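Local coordinates for titin (Homo sapiens, PDB 6H4L), which forms the giant elastic filament of the muscle sarcomere, represented here by the immunoglobulin-like domain M4 of its M-band segment, at residues S34-V40 against C83-K87. Numbering follows the deposited sequence. Where two conformers were deposited one is given.
Sequences SKPTAEV and CTNYK
Asn85 reaches with its side-chain amide toward the end of strand 26-35 and the loop 36-38 that follows, and ND2 donates a nearly straight hydrogen bond to Pro36 O (3.0 Å, 174° at the hydrogen). The bond lies in the amide plane and meets a lone pair of the carbonyl. Ser34 OG donates to the same oxygen over 2.8 Å, from a position tilted out of the carbonyl plane, so two donors grip Pro36 O. With chi1 at -179°, the Ser34 hydroxyl stands anti to its own nitrogen, which carries it round to that carbonyl two residues on. Beside this site the Pro36 ring, which follows a cis peptide bond, packs against Tyr86: CD comes obliquely to CE2 at 3.5 Å, while CG sits at the ring edge. Further along, strands 39-44 and 77-85 pair antiparallel, with Glu39 and Thr84 a hydrogen-bonded pair. Glu39 N donates to Thr84 O (2.8 Å), Thr84 N returns the bond to Glu39 O (2.9 Å), and a water links Glu39 O with Thr84 OG1. Just before the strand, Ala38 CB touches Cys83 CB at 3.9 Å; on the face that carries Val40 and Cys83, Leu64 of the facing sheet packs on both.

The Asn85 amide is itself held at both ends. OD1 accepts from Lys87 N (2.9 Å) in an Asx turn, and ND2 has a further acceptor in His7 O. Tyr86 OH is hydrogen-bonded to Asp6 OD2. The contact thus joins the B-C loop to the start of the F-G turn at one end of the immunoglobulin I-set beta sandwich.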
loop_
_atom_site.group_PDB
_atom_site.type_symbol
_atom_site.label_atom_id
_atom_site.label_comp_id
_atom_site.label_asym_id
_atom_site.label_seq_id
_atom_site.Cartn_x
_atom_site.Cartn_y
_atom_site.Cartn_z
ATOM N N SER A 34 4.297 13.939 -3.233
ATOM C CA SER A 34 2.995 14.527 -3.561
ATOM C C SER A 34 2.851 15.879 -2.884
ATOM O O SER A 34 3.177 16.021 -1.714
ATOM C CB SER A 34 1.872 13.576 -3.095
ATOM O OG SER A 34 0.585 14.064 -3.410
ATOM N N LYS A 35 2.397 16.885 -3.625
ATOM C CA LYS A 35 2.112 18.187 -3.029
ATOM C C LYS A 35 0.882 18.797 -3.699
ATOM O O LYS A 35 0.905 19.082 -4.881
ATOM C CB LYS A 35 3.312 19.133 -3.189
ATOM C CG LYS A 35 3.121 20.460 -2.493
ATOM C CD LYS A 35 4.276 21.418 -2.793
ATOM C CE LYS A 35 4.059 22.753 -2.105
ATOM N NZ LYS A 35 5.229 23.664 -2.290
ATOM N N PRO A 36 -0.213 18.993 -2.944
ATOM C CA PRO A 36 -0.374 18.663 -1.526
ATOM C C PRO A 36 -0.336 17.164 -1.247
ATOM O O PRO A 36 -0.348 16.341 -2.165
ATOM C CB PRO A 36 -1.769 19.205 -1.190
ATOM C CG PRO A 36 -2.471 19.330 -2.486
ATOM C CD PRO A 36 -1.417 19.631 -3.504
ATOM N N THR A 37 -0.268 16.823 0.032
ATOM C CA THR A 37 -0.163 15.433 0.446
ATOM C C THR A 37 -1.315 14.598 -0.094
ATOM O O THR A 37 -2.470 15.026 -0.086
ATOM C CB THR A 37 -0.099 15.318 1.966
ATOM O OG1 THR A 37 -1.113 16.148 2.551
ATOM C CG2 THR A 37 1.257 15.779 2.454
ATOM N N ALA A 38 -0.969 13.404 -0.560
ATOM C CA ALA A 38 -1.890 12.502 -1.230
ATOM C C ALA A 38 -2.874 11.885 -0.255
ATOM O O ALA A 38 -2.532 11.588 0.889
ATOM C CB ALA A 38 -1.110 11.390 -1.926
ATOM N N GLU A 39 -4.094 11.701 -0.737
ATOM C CA GLU A 39 -5.055 10.810 -0.092
ATOM C C GLU A 39 -4.697 9.419 -0.580
ATOM O O GLU A 39 -4.473 9.221 -1.781
ATOM C CB GLU A 39 -6.477 11.149 -0.527
ATOM C CG GLU A 39 -6.976 12.504 -0.069
ATOM C CD GLU A 39 -7.165 12.589 1.435
ATOM O OE1 GLU A 39 -7.547 11.571 2.051
ATOM O OE2 GLU A 39 -6.918 13.675 2.001
ATOM N N VAL A 40 -4.623 8.458 0.337
ATOM C CA VAL A 40 -4.179 7.119 -0.020
ATOM C C VAL A 40 -5.296 6.123 0.258
ATOM O O VAL A 40 -5.926 6.158 1.327
ATOM C CB VAL A 40 -2.910 6.725 0.777
ATOM C CG1 VAL A 40 -2.431 5.356 0.375
ATOM C CG2 VAL A 40 -1.794 7.762 0.522
ATOM N N CYS A 83 -2.742 6.769 -4.839
ATOM C CA CYS A 83 -2.395 8.044 -4.215
ATOM C C CYS A 83 -2.951 9.165 -5.061
ATOM O O CYS A 83 -2.634 9.245 -6.250
ATOM C CB CYS A 83 -0.882 8.222 -4.187
ATOM S SG CYS A 83 -0.046 6.862 -3.347
ATOM N N THR A 84 -3.774 10.021 -4.468
ATOM C CA THR A 84 -4.485 11.038 -5.245
ATOM C C THR A 84 -4.365 12.421 -4.618
ATOM O O THR A 84 -4.424 12.582 -3.407
ATOM C CB THR A 84 -5.988 10.685 -5.351
ATOM O OG1 THR A 84 -6.135 9.376 -5.923
ATOM C CG2 THR A 84 -6.733 11.694 -6.227
ATOM N N ASN A 85 -4.190 13.426 -5.461
ATOM C CA ASN A 85 -4.459 14.797 -5.053
ATOM C C ASN A 85 -5.120 15.525 -6.224
ATOM O O ASN A 85 -5.410 14.912 -7.255
ATOM C CB ASN A 85 -3.205 15.509 -4.496
ATOM C CG ASN A 85 -2.161 15.825 -5.562
ATOM O OD1 ASN A 85 -2.415 15.699 -6.758
ATOM N ND2 ASN A 85 -0.974 16.255 -5.118
ATOM N N TYR A 86 -5.391 16.815 -6.074
ATOM C CA TYR A 86 -6.141 17.511 -7.115
ATOM C C TYR A 86 -5.393 17.575 -8.448
ATOM O O TYR A 86 -6.001 17.783 -9.495
ATOM C CB TYR A 86 -6.575 18.898 -6.643
ATOM C CG TYR A 86 -5.510 19.971 -6.725
ATOM C CD1 TYR A 86 -5.425 20.794 -7.840
ATOM C CD2 TYR A 86 -4.626 20.190 -5.673
ATOM C CE1 TYR A 86 -4.472 21.794 -7.923
ATOM C CE2 TYR A 86 -3.666 21.209 -5.741
ATOM C CZ TYR A 86 -3.600 22.001 -6.872
ATOM O OH TYR A 86 -2.657 23.009 -6.967
ATOM N N LYS A 87 -4.078 17.376 -8.399
ATOM C CA LYS A 87 -3.233 17.413 -9.587
ATOM C C LYS A 87 -3.177 16.112 -10.379
ATOM O O LYS A 87 -2.845 16.131 -11.566
ATOM C CB LYS A 87 -1.805 17.812 -9.207
ATOM C CG LYS A 87 -1.627 19.279 -8.946
ATOM C CD LYS A 87 -1.809 20.047 -10.250
ATOM C CE LYS A 87 -1.201 21.417 -10.191
ATOM N NZ LYS A 87 -1.309 22.055 -11.529
HETATM O O HOH W 1 -6.587 7.622 -3.606
#